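High affinity transport system protein p37 (Mycoplasma hyorhinis, PDB 3EKI) binds thiamine diphosphate, probably as the extracytoplasmic lipoprotein component of a high-affinity transport system in the mycoplasma membrane. Local coordinates at residues 214-219 and 307-312; 259-264 and 336-341. One frame throughout, in Å; residues are numbered along the deposited sequence.

Interaction 1 (214-219 and 307-312); sequences FYRGMI and SEEGSF. With TPP (thiamine diphosphate), chain B.
Met-218 passes its side chain beside Ser-307 and on to the turn that follows. Its CG lies between the backbone N and the carbonyl carbon (chi1 66°), 3.3 Å from Ser-307 OG, and SD continues to Gly-310 N, from which it accepts a weak hydrogen bond at 3.6 Å. The two strands pair antiparallel. Met-218 N donates to Ser-307 O at 2.7 Å, though with a bent N-H...O angle of 136°, and Ser-307 N returns a bond to Met-218 O. Gly-217 faces Glu-308 in a non-hydrogen-bonded pair, and Glu-309 N then binds Arg-216 O from above the carbonyl plane. The type II turn from Glu-308 to Ser-311 is gripped at Glu-308 O, which Ser-307 OG and Ser-311 N approach from opposite faces.

Arg-216 and Glu-309 run side by side, pointing the same way, their guanidinium and carboxylate planes 70° apart. Arg-216 NE stays 4.3 Å from Glu-309 OE2, beyond a salt bridge; Arg-216 instead bridges to Asp-155 and bonds Lys-160 O. A water donates to Glu-309 OE1 at 2.7 Å and accepts from Arg-216 N.

Toward the ligand, Tyr-215 lays one ring face over thiamine diphosphate, whose linker carbon C6 lies 3.5 Å above the ring plane near the rim. At the ring's edge, in plane, Tyr-215 OH donates to terminal-phosphate oxygen O1B at 2.6 Å. Glu-308 is salt-bridged to Lys-258, itself a ligand partner. The pairing holds Glu-308 and, two residues before Gly-217, Tyr-215 beside the ligand, and Tyr-215 alone meets both an apolar and an anionic part of it.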
# COMPACT_ATOMS: atom_id res chain seq x y z
N PHE A 214 7.50 3.18 -4.65
CA PHE A 214 6.37 2.61 -5.35
C PHE A 214 5.91 1.32 -4.68
O PHE A 214 6.65 0.73 -3.86
CB PHE A 214 6.77 2.32 -6.79
CG PHE A 214 7.83 1.23 -6.90
CD1 PHE A 214 7.55 -0.12 -7.09
CD2 PHE A 214 9.17 1.57 -6.79
CE1 PHE A 214 8.54 -1.07 -7.12
CE2 PHE A 214 10.17 0.64 -6.83
CZ PHE A 214 9.86 -0.68 -7.01
N TYR A 215 4.77 0.79 -5.08
CA TYR A 215 4.35 -0.57 -4.78
C TYR A 215 3.50 -1.01 -5.97
O TYR A 215 3.17 -0.24 -6.88
CB TYR A 215 3.62 -0.74 -3.45
CG TYR A 215 2.19 -0.22 -3.43
CD1 TYR A 215 1.91 1.11 -3.74
CD2 TYR A 215 1.13 -1.04 -3.11
CE1 TYR A 215 0.62 1.59 -3.72
CE2 TYR A 215 -0.16 -0.59 -3.09
CZ TYR A 215 -0.42 0.73 -3.39
OH TYR A 215 -1.72 1.18 -3.39
N ARG A 216 3.17 -2.29 -5.97
CA ARG A 216 2.35 -2.90 -7.01
C ARG A 216 1.25 -3.77 -6.41
O ARG A 216 1.28 -4.12 -5.23
CB ARG A 216 3.18 -3.81 -7.92
CG ARG A 216 4.42 -3.18 -8.52
CD ARG A 216 5.16 -4.26 -9.32
NE ARG A 216 6.48 -3.76 -9.65
CZ ARG A 216 6.85 -3.09 -10.73
NH1 ARG A 216 5.96 -2.82 -11.68
NH2 ARG A 216 8.13 -2.73 -10.82
N GLY A 217 0.28 -4.16 -7.21
CA GLY A 217 -0.61 -5.24 -6.92
C GLY A 217 -0.07 -6.53 -7.57
O GLY A 217 0.98 -6.52 -8.20
N MET A 218 -0.84 -7.59 -7.34
CA MET A 218 -0.46 -8.86 -7.96
C MET A 218 -1.70 -9.71 -8.14
O MET A 218 -2.70 -9.53 -7.46
CB MET A 218 0.56 -9.60 -7.12
CG MET A 218 0.08 -10.08 -5.77
SD MET A 218 1.36 -10.92 -4.84
CE MET A 218 1.54 -12.43 -5.78
N ILE A 219 -1.62 -10.64 -9.08
CA ILE A 219 -2.69 -11.59 -9.32
C ILE A 219 -2.18 -13.00 -8.95
O ILE A 219 -1.17 -13.38 -9.51
CB ILE A 219 -3.16 -11.58 -10.78
CG1 ILE A 219 -3.67 -10.20 -11.21
CG2 ILE A 219 -4.21 -12.65 -11.04
CD1 ILE A 219 -4.06 -10.02 -12.64
N SER A 307 -4.15 -8.95 -4.82
CA SER A 307 -3.63 -8.43 -3.56
C SER A 307 -2.50 -7.46 -3.81
O SER A 307 -2.00 -7.29 -4.92
CB SER A 307 -3.13 -9.56 -2.66
OG SER A 307 -1.85 -9.97 -3.10
N GLU A 308 -2.08 -6.81 -2.71
CA GLU A 308 -0.83 -6.09 -2.75
C GLU A 308 0.30 -7.05 -3.10
O GLU A 308 0.31 -8.17 -2.59
CB GLU A 308 -0.55 -5.47 -1.37
CG GLU A 308 -1.66 -4.67 -0.75
CD GLU A 308 -2.59 -5.47 0.12
OE1 GLU A 308 -3.19 -4.84 1.04
OE2 GLU A 308 -2.74 -6.70 -0.08
N GLU A 309 1.23 -6.60 -3.91
CA GLU A 309 2.44 -7.38 -4.15
C GLU A 309 3.08 -7.73 -2.81
O GLU A 309 3.32 -6.88 -1.95
CB GLU A 309 3.41 -6.64 -5.04
CG GLU A 309 4.71 -7.42 -5.25
CD GLU A 309 5.76 -6.67 -6.03
OE1 GLU A 309 6.20 -5.58 -5.59
OE2 GLU A 309 6.15 -7.20 -7.09
N GLY A 310 3.39 -9.01 -2.61
CA GLY A 310 4.12 -9.45 -1.44
C GLY A 310 3.42 -9.29 -0.12
O GLY A 310 4.12 -9.20 0.90
N SER A 311 2.09 -9.29 -0.09
CA SER A 311 1.32 -9.14 1.14
C SER A 311 1.70 -10.21 2.16
O SER A 311 1.58 -10.01 3.37
CB SER A 311 -0.17 -9.18 0.82
OG SER A 311 -0.56 -10.32 0.10
N PHE A 312 2.19 -11.37 1.70
CA PHE A 312 2.60 -12.42 2.63
C PHE A 312 3.75 -11.96 3.52
O PHE A 312 4.00 -12.46 4.61
CB PHE A 312 2.96 -13.69 1.84
CG PHE A 312 3.93 -13.47 0.71
CD1 PHE A 312 5.30 -13.34 0.95
CD2 PHE A 312 3.50 -13.40 -0.62
CE1 PHE A 312 6.19 -13.13 -0.06
CE2 PHE A 312 4.41 -13.18 -1.64
CZ PHE A 312 5.75 -13.03 -1.37
N1' TPP B . 4.22 -3.26 5.22
C2' TPP B . 3.79 -3.34 6.51
CM2 TPP B . 4.81 -3.60 7.61
N3' TPP B . 2.48 -3.20 6.80
C4' TPP B . 1.61 -2.86 5.81
N4' TPP B . 0.34 -2.64 6.14
C5' TPP B . 2.03 -2.82 4.47
C6' TPP B . 3.38 -3.04 4.22
C7' TPP B . 1.11 -2.55 3.27
N3 TPP B . 0.95 -1.13 2.90
C2 TPP B . 0.99 -0.11 3.75
S1 TPP B . 0.77 1.39 2.87
C5 TPP B . 0.59 0.55 1.35
C4 TPP B . 0.61 -0.81 1.62
CM4 TPP B . 0.70 -1.86 0.49
C6 TPP B . 0.28 1.23 0.01
C7 TPP B . -1.20 1.64 -0.04
O7 TPP B . -2.02 0.46 -0.00
PA TPP B . -3.54 0.42 0.47
O1A TPP B . -3.92 -1.00 0.68
O2A TPP B . -3.74 1.31 1.67
O3A TPP B . -4.40 1.12 -0.64
PB TPP B . -5.03 0.42 -1.95
O1B TPP B . -3.94 -0.10 -2.83
O2B TPP B . -5.83 1.60 -2.64
O3B TPP B . -6.09 -0.67 -1.51
O HOH W 1 5.12 -3.63 -4.02

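Interaction 2 (259-264 and 336-341)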
# COMPACT_ATOMS: atom_id res chain seq x y z
N PHE A 259 -7.80 -3.93 -6.75
CA PHE A 259 -8.84 -3.76 -7.77
C PHE A 259 -8.35 -3.08 -9.05
O PHE A 259 -8.22 -3.70 -10.05
CB PHE A 259 -10.09 -3.04 -7.23
CG PHE A 259 -11.34 -3.28 -8.05
CD1 PHE A 259 -11.55 -2.59 -9.19
CD2 PHE A 259 -12.23 -4.24 -7.71
CE1 PHE A 259 -12.66 -2.82 -9.96
CE2 PHE A 259 -13.30 -4.47 -8.44
CZ PHE A 259 -13.52 -3.74 -9.59
N LYS A 260 -8.06 -1.80 -9.02
CA LYS A 260 -7.82 -1.04 -10.23
C LYS A 260 -6.52 -1.43 -10.93
O LYS A 260 -6.51 -1.52 -12.16
CB LYS A 260 -7.83 0.48 -9.95
CG LYS A 260 -9.16 0.96 -9.42
CD LYS A 260 -9.11 2.42 -8.97
CE LYS A 260 -10.34 3.18 -9.42
NZ LYS A 260 -11.38 3.23 -8.35
N LEU A 261 -5.42 -1.68 -10.23
CA LEU A 261 -4.18 -2.00 -10.94
C LEU A 261 -4.30 -3.34 -11.65
O LEU A 261 -3.75 -3.50 -12.74
CB LEU A 261 -2.98 -2.01 -9.99
CG LEU A 261 -2.62 -0.61 -9.48
CD1 LEU A 261 -1.65 -0.71 -8.31
CD2 LEU A 261 -2.02 0.22 -10.59
N GLU A 262 -4.99 -4.28 -11.02
CA GLU A 262 -5.19 -5.60 -11.65
C GLU A 262 -6.17 -5.49 -12.81
O GLU A 262 -5.98 -6.15 -13.83
CB GLU A 262 -5.66 -6.63 -10.62
CG GLU A 262 -4.63 -6.96 -9.56
CD GLU A 262 -4.58 -6.07 -8.34
OE1 GLU A 262 -5.32 -5.06 -8.28
OE2 GLU A 262 -3.80 -6.43 -7.43
N GLU A 263 -7.23 -4.68 -12.63
CA GLU A 263 -8.15 -4.43 -13.75
C GLU A 263 -7.40 -3.97 -14.98
O GLU A 263 -7.62 -4.43 -16.11
CB GLU A 263 -9.21 -3.40 -13.35
CG GLU A 263 -10.03 -2.84 -14.52
CD GLU A 263 -11.09 -1.91 -13.98
OE1 GLU A 263 -12.28 -2.08 -14.23
OE2 GLU A 263 -10.70 -0.96 -13.25
N THR A 264 -6.46 -3.03 -14.84
CA THR A 264 -5.64 -2.55 -15.94
C THR A 264 -4.84 -3.68 -16.60
O THR A 264 -4.83 -3.77 -17.84
CB THR A 264 -4.64 -1.48 -15.45
OG1 THR A 264 -5.39 -0.34 -15.00
CG2 THR A 264 -3.75 -0.97 -16.56
N ILE A 336 1.09 -12.82 -12.18
CA ILE A 336 1.69 -11.62 -12.72
C ILE A 336 1.53 -10.51 -11.68
O ILE A 336 0.58 -10.59 -10.89
CB ILE A 336 1.06 -11.20 -14.06
CG1 ILE A 336 1.83 -10.15 -14.84
CG2 ILE A 336 -0.39 -10.79 -13.86
CD1 ILE A 336 1.41 -10.00 -16.28
N VAL A 337 2.47 -9.56 -11.67
CA VAL A 337 2.25 -8.38 -10.82
C VAL A 337 1.70 -7.25 -11.68
O VAL A 337 1.44 -7.41 -12.88
CB VAL A 337 3.50 -7.93 -10.07
CG1 VAL A 337 3.94 -9.11 -9.18
CG2 VAL A 337 4.63 -7.46 -10.95
N THR A 338 1.49 -6.07 -11.11
CA THR A 338 0.94 -4.96 -11.87
C THR A 338 2.00 -3.89 -12.13
O THR A 338 3.15 -4.01 -11.75
CB THR A 338 -0.24 -4.30 -11.16
OG1 THR A 338 0.23 -3.54 -10.02
CG2 THR A 338 -1.25 -5.31 -10.62
N ASN A 339 1.57 -2.81 -12.79
CA ASN A 339 2.35 -1.60 -12.97
C ASN A 339 2.45 -0.92 -11.60
O ASN A 339 1.64 -1.19 -10.73
CB ASN A 339 1.72 -0.69 -14.00
CG ASN A 339 1.62 -1.27 -15.40
OD1 ASN A 339 2.46 -2.06 -15.80
ND2 ASN A 339 0.59 -0.84 -16.12
N PRO A 340 3.49 -0.10 -11.45
CA PRO A 340 3.75 0.51 -10.14
C PRO A 340 3.15 1.89 -9.92
O PRO A 340 3.06 2.68 -10.87
CB PRO A 340 5.27 0.63 -10.24
CG PRO A 340 5.52 1.00 -11.66
CD PRO A 340 4.48 0.25 -12.46
N ILE A 341 2.76 2.14 -8.66
CA ILE A 341 2.28 3.49 -8.31
C ILE A 341 2.94 3.95 -7.03
O ILE A 341 3.55 3.14 -6.32
CB ILE A 341 0.75 3.53 -8.16
CG1 ILE A 341 0.20 2.68 -7.02
CG2 ILE A 341 0.11 3.17 -9.50
CD1 ILE A 341 -1.28 2.85 -6.75
O HOH W 2 -1.41 -2.03 -13.47
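A helix packs here against the segment that leaves an edge strand: 259-264, within helix 256-269, meets 336-341, which leads out of strand 331-337. The sheet is the five-stranded mixed one, with 331-337 at one edge and the antiparallel strand 217-223 next to it, an order consistent with the group II fold of periplasmic-binding-protein domains. The backbones come closest at Leu-261 and Thr-338, whose CA atoms are 6.0 Å apart, and no direct hydrogen bond crosses between the segments.

Leu-261 has the largest share of the contact. Its side chain crosses that of Thr-338 at about a right angle, with Leu-261 CB 3.6 Å from Thr-338 OG1. Farther out, it meets Ile-341 tip to tip by both branches: Leu-261 CD2 is 3.8 Å from Ile-341 CG2, and Leu-261 CD1 is 3.9 Å from Ile-341 CD1. Ala-401 and Ile-402 of helix 390-402 touch Leu-261, and Ala-401 touches Ile-341, so that helix also packs on these side chains.

Thr-338 divides its two branches. Thr-338 CG2 lies against the helix backbone at Leu-261 and 3.9 Å from Glu-262 CG. The chi1 of 72° sets OG1 between the backbone N and the carbonyl carbon, and from there Thr-338 OG1 donates to Asn-339 O at 2.8 Å. Asn-339 turns its amide to other partners, Tyr-162 N at OD1 and Ala-401 O at ND2.

The polar link between helix and loop is indirect: one water donates to Leu-261 O at 2.9 Å and accepts from Asn-339 N at 3.2 Å.

Overall arrangement
Interactions 1 and 2 have centres about 9 Å apart and share one sheet, in which strand 217-223 runs between 304-308 and 331-337. Direct bonds join them: Ile-219 N probably donates to Ile-336 O at 2.9 Å, and Gly-217 N to Thr-338 OG1, also at 2.9 Å. Glu-262 of the helix adds a weak bond, its OE2 lying 3.2 Å from Met-218 N. Along the chain the four segments alternate. Interaction 1 touches thiamine diphosphate itself, whereas in interaction 2 the Ile-341 side chain stays about 6 Å from it. The helix of interaction 2 nonetheless starts at the ligand, since Ser-256 N, Ser-257 and Lys-258 bind it.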